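Side-chain contact in thiol-disulfide oxidoreductase (Bacteroides thetaiotaomicron, PDB 3FW2), which belongs to the TlpA-like family and may act as a thiol-disulfide oxidoreductase, this chain being its C-terminal thioredoxin-like domain: residues N39-W44 with D91-E96. Sequence-based numbering, arbitrary orientation.
Sequences NFWASW and DTLDWE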
ATOM      1  N   ASN A  39      -9.592  -4.781  10.406  1.00  9.07           N
ATOM      2  CA  ASN A  39      -8.214  -4.975   9.941  1.00  8.88           C
ATOM      3  C   ASN A  39      -8.092  -4.718   8.441  1.00  9.96           C
ATOM      4  O   ASN A  39      -8.959  -5.132   7.628  1.00  9.14           O
ATOM      5  CB  ASN A  39      -7.653  -6.329  10.340  1.00  9.11           C
ATOM      6  CG  ASN A  39      -8.201  -7.482   9.495  1.00  9.66           C
ATOM      7  OD1 ASN A  39      -7.515  -8.003   8.568  1.00 13.38           O
ATOM      8  ND2 ASN A  39      -9.380  -7.884   9.794  1.00  6.06           N
ATOM      9  N   PHE A  40      -7.025  -4.055   8.068  1.00  8.71           N
ATOM     10  CA  PHE A  40      -6.755  -3.711   6.682  1.00 10.00           C
ATOM     11  C   PHE A  40      -5.532  -4.500   6.173  1.00  9.00           C
ATOM     12  O   PHE A  40      -4.531  -4.649   6.882  1.00  8.65           O
ATOM     13  CB  PHE A  40      -6.403  -2.236   6.548  1.00 10.65           C
ATOM     14  CG  PHE A  40      -7.539  -1.282   6.874  1.00 10.70           C
ATOM     15  CD1 PHE A  40      -8.389  -0.839   5.894  1.00 11.15           C
ATOM     16  CD2 PHE A  40      -7.775  -0.894   8.164  1.00 12.05           C
ATOM     17  CE1 PHE A  40      -9.432   0.046   6.185  1.00 15.41           C
ATOM     18  CE2 PHE A  40      -8.842  -0.016   8.444  1.00 14.69           C
ATOM     19  CZ  PHE A  40      -9.640   0.432   7.438  1.00  9.57           C
ATOM     20  N   TRP A  41      -5.632  -5.009   4.944  1.00  8.56           N
ATOM     21  CA  TRP A  41      -4.623  -5.907   4.411  1.00  8.48           C
ATOM     22  C   TRP A  41      -4.770  -5.934   2.892  1.00  8.42           C
ATOM     23  O   TRP A  41      -5.679  -5.313   2.322  1.00  8.54           O
ATOM     24  CB  TRP A  41      -4.844  -7.326   4.962  1.00  8.82           C
ATOM     25  CG  TRP A  41      -6.110  -7.983   4.504  1.00  6.82           C
ATOM     26  CD1 TRP A  41      -7.388  -7.659   4.873  1.00 10.87           C
ATOM     27  CD2 TRP A  41      -6.235  -9.026   3.524  1.00  7.81           C
ATOM     28  NE1 TRP A  41      -8.288  -8.448   4.213  1.00 11.09           N
ATOM     29  CE2 TRP A  41      -7.623  -9.288   3.374  1.00  9.86           C
ATOM     30  CE3 TRP A  41      -5.322  -9.778   2.797  1.00  9.85           C
ATOM     31  CZ2 TRP A  41      -8.102 -10.286   2.523  1.00 11.58           C
ATOM     32  CZ3 TRP A  41      -5.787 -10.753   1.947  1.00  9.95           C
ATOM     33  CH2 TRP A  41      -7.167 -10.983   1.799  1.00  9.17           C
ATOM     34  N   ALA A  42      -3.896  -6.678   2.231  1.00  8.64           N
ATOM     35  CA  ALA A  42      -4.084  -7.016   0.828  1.00  8.64           C
ATOM     36  C   ALA A  42      -3.328  -8.262   0.463  1.00  9.12           C
ATOM     37  O   ALA A  42      -2.230  -8.542   0.989  1.00  8.81           O
ATOM     38  CB  ALA A  42      -3.615  -5.877  -0.103  1.00  9.18           C
ATOM     39  N   SER A  43      -3.861  -9.038  -0.482  1.00  9.69           N
ATOM     40  CA  SER A  43      -3.175 -10.251  -0.904  1.00 10.12           C
ATOM     41  C   SER A  43      -1.845  -9.963  -1.606  1.00 11.50           C
ATOM     42  O   SER A  43      -0.942 -10.793  -1.654  1.00 12.45           O
ATOM     43  CB  SER A  43      -4.113 -11.121  -1.777  1.00 10.92           C
ATOM     44  OG  SER A  43      -4.082 -10.685  -3.131  1.00 11.00           O
ATOM     45  N   TRP A  44      -1.733  -8.803  -2.220  1.00 10.80           N
ATOM     46  CA  TRP A  44      -0.501  -8.363  -2.843  1.00 11.43           C
ATOM     47  C   TRP A  44       0.576  -7.892  -1.830  1.00 11.99           C
ATOM     48  O   TRP A  44       1.706  -7.464  -2.236  1.00 13.27           O
ATOM     49  CB  TRP A  44      -0.788  -7.270  -3.898  1.00 12.10           C
ATOM     50  CG  TRP A  44      -1.525  -6.021  -3.451  1.00 11.94           C
ATOM     51  CD1 TRP A  44      -2.832  -5.722  -3.703  1.00 11.85           C
ATOM     52  CD2 TRP A  44      -0.991  -4.907  -2.734  1.00  9.77           C
ATOM     53  NE1 TRP A  44      -3.135  -4.493  -3.188  1.00 11.88           N
ATOM     54  CE2 TRP A  44      -2.021  -3.969  -2.593  1.00 11.81           C
ATOM     55  CE3 TRP A  44       0.283  -4.598  -2.206  1.00 13.69           C
ATOM     56  CZ2 TRP A  44      -1.849  -2.738  -1.918  1.00 11.26           C
ATOM     57  CZ3 TRP A  44       0.445  -3.356  -1.532  1.00 10.10           C
ATOM     58  CH2 TRP A  44      -0.613  -2.463  -1.389  1.00 13.27           C
ATOM     59  N   ASP A  91      -5.395 -18.349   3.638  1.00 10.87           N
ATOM     60  CA  ASP A  91      -5.045 -17.749   4.929  1.00 11.35           C
ATOM     61  C   ASP A  91      -6.107 -17.964   6.041  1.00 11.37           C
ATOM     62  O   ASP A  91      -5.967 -17.406   7.145  1.00 12.18           O
ATOM     63  CB  ASP A  91      -4.755 -16.246   4.745  1.00 10.72           C
ATOM     64  CG  ASP A  91      -3.542 -15.957   3.842  1.00 12.69           C
ATOM     65  OD1 ASP A  91      -2.733 -16.846   3.523  1.00 16.84           O
ATOM     66  OD2 ASP A  91      -3.393 -14.785   3.405  1.00 14.80           O
ATOM     67  N   THR A  92      -7.183 -18.688   5.728  1.00 10.53           N
ATOM     68  CA  THR A  92      -8.305 -18.950   6.651  1.00 11.36           C
ATOM     69  C   THR A  92      -8.798 -17.661   7.360  1.00 11.57           C
ATOM     70  O   THR A  92      -8.925 -17.596   8.600  1.00 12.03           O
ATOM     71  CB  THR A  92      -7.965 -20.092   7.641  1.00 13.47           C
ATOM     72  OG1 THR A  92      -6.935 -19.707   8.555  1.00 14.89           O
ATOM     73  CG2 THR A  92      -7.526 -21.371   6.907  1.00  9.73           C
ATOM     74  N   LEU A  93      -9.078 -16.668   6.547  1.00 11.11           N
ATOM     75  CA  LEU A  93      -9.576 -15.344   7.020  1.00 11.36           C
ATOM     76  C   LEU A  93     -11.095 -15.463   7.143  1.00 13.78           C
ATOM     77  O   LEU A  93     -11.858 -15.005   6.267  1.00 14.75           O
ATOM     78  CB  LEU A  93      -9.150 -14.272   6.015  1.00 12.41           C
ATOM     79  CG  LEU A  93      -7.638 -14.203   5.720  1.00  9.41           C
ATOM     80  CD1 LEU A  93      -7.324 -13.121   4.685  1.00 11.54           C
ATOM     81  CD2 LEU A  93      -6.769 -13.988   6.985  1.00 11.34           C
ATOM     82  N   ASP A  94     -11.539 -16.076   8.234  1.00 12.45           N
ATOM     83  CA  ASP A  94     -12.887 -16.587   8.338  1.00 15.01           C
ATOM     84  C   ASP A  94     -13.944 -15.612   8.892  1.00 13.46           C
ATOM     85  O   ASP A  94     -15.132 -15.885   8.820  1.00 14.66           O
ATOM     86  CB  ASP A  94     -12.911 -17.851   9.225  1.00 15.63           C
ATOM     87  CG  ASP A  94     -12.248 -19.052   8.589  1.00 21.53           C
ATOM     88  OD1 ASP A  94     -12.095 -19.068   7.350  1.00 25.05           O
ATOM     89  OD2 ASP A  94     -11.865 -19.954   9.401  1.00 30.12           O
ATOM     90  N   TRP A  95     -13.495 -14.497   9.449  1.00 12.99           N
ATOM     91  CA  TRP A  95     -14.358 -13.367   9.784  1.00 11.03           C
ATOM     92  C   TRP A  95     -14.764 -12.653   8.529  1.00 11.38           C
ATOM     93  O   TRP A  95     -14.241 -12.911   7.439  1.00 11.13           O
ATOM     94  CB  TRP A  95     -13.679 -12.425  10.761  1.00 10.44           C
ATOM     95  CG  TRP A  95     -12.293 -11.919  10.392  1.00 10.88           C
ATOM     96  CD1 TRP A  95     -11.998 -10.636   9.982  1.00 11.42           C
ATOM     97  CD2 TRP A  95     -11.018 -12.583  10.520  1.00 10.95           C
ATOM     98  NE1 TRP A  95     -10.669 -10.522   9.743  1.00 10.23           N
ATOM     99  CE2 TRP A  95     -10.047 -11.691  10.074  1.00  9.84           C
ATOM    100  CE3 TRP A  95     -10.608 -13.882  10.921  1.00 10.99           C
ATOM    101  CZ2 TRP A  95      -8.691 -12.014  10.028  1.00 12.33           C
ATOM    102  CZ3 TRP A  95      -9.274 -14.206  10.850  1.00 12.71           C
ATOM    103  CH2 TRP A  95      -8.327 -13.266  10.423  1.00 10.93           C
ATOM    104  N   GLU A  96     -15.747 -11.780   8.656  1.00 12.18           N
ATOM    105  CA  GLU A  96     -16.300 -11.133   7.441  1.00 12.42           C
ATOM    106  C   GLU A  96     -15.198 -10.381   6.702  1.00 11.93           C
ATOM    107  O   GLU A  96     -14.344  -9.754   7.311  1.00  9.88           O
ATOM    108  CB  GLU A  96     -17.429 -10.184   7.807  1.00 13.42           C
ATOM    109  CG  GLU A  96     -18.133  -9.513   6.603  1.00 14.73           C
ATOM    110  CD  GLU A  96     -18.765 -10.476   5.613  1.00 19.46           C
ATOM    111  OE1 GLU A  96     -18.040 -11.220   4.895  1.00 20.48           O
ATOM    112  OE2 GLU A  96     -20.005 -10.479   5.548  1.00 20.17           O
TER
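Trp95 meets Asn39 and Leu93 meets Trp41 inside a thioredoxin fold, a worked example of a loop from helix to edge strand packing its side chains against those of the central strand. Strand 35-41, central in the five-stranded sheet, supplies Asn39 and Trp41; it runs on toward helix 48-64, where thioredoxins carry a CxxC motif, though this chain has no cysteine there. The loop between helix 81-90 and edge strand 96-98 supplies the others, leaving the helix by a Schellman motif at Thr92 and bending in an inverse gamma turn at Leu93.

Trp95 can be followed outward. Its CB heads toward the strand, and CG lies between the backbone N and the carbonyl carbon (chi1 53°), which swings the pyrrole edge to Asn39. Trp95 NE1 comes within 2.9 Å of Asn39 ND2, flanked by Trp95 CD1 and CE2; farther along, Trp95 CZ2 is still 4.2 Å from Asn39 ND2. That nitrogen lies at the indole edge near the ring plane, the amide plane turned 64° from it. As deposited, two N-H donors face each other and form no hydrogen bond, so the assignment of the amide's nitrogen and oxygen is doubtful. Leu57 of helix 48-64 and Met72 of strand 70-76 also touch the Trp95 side chain. An alanine here is likely to leave the Asn39 amide without its edge neighbour and open a gap beside Leu57 and Met72.

The second contact is a CH-pi interaction. Leu93 approaches Trp41 from the opposite direction, and its CD1 stands over the six-membered ring, 3.8 Å from the centroid and 19° off the normal, with Trp41 CH2 3.6 Å from Leu93 CD1.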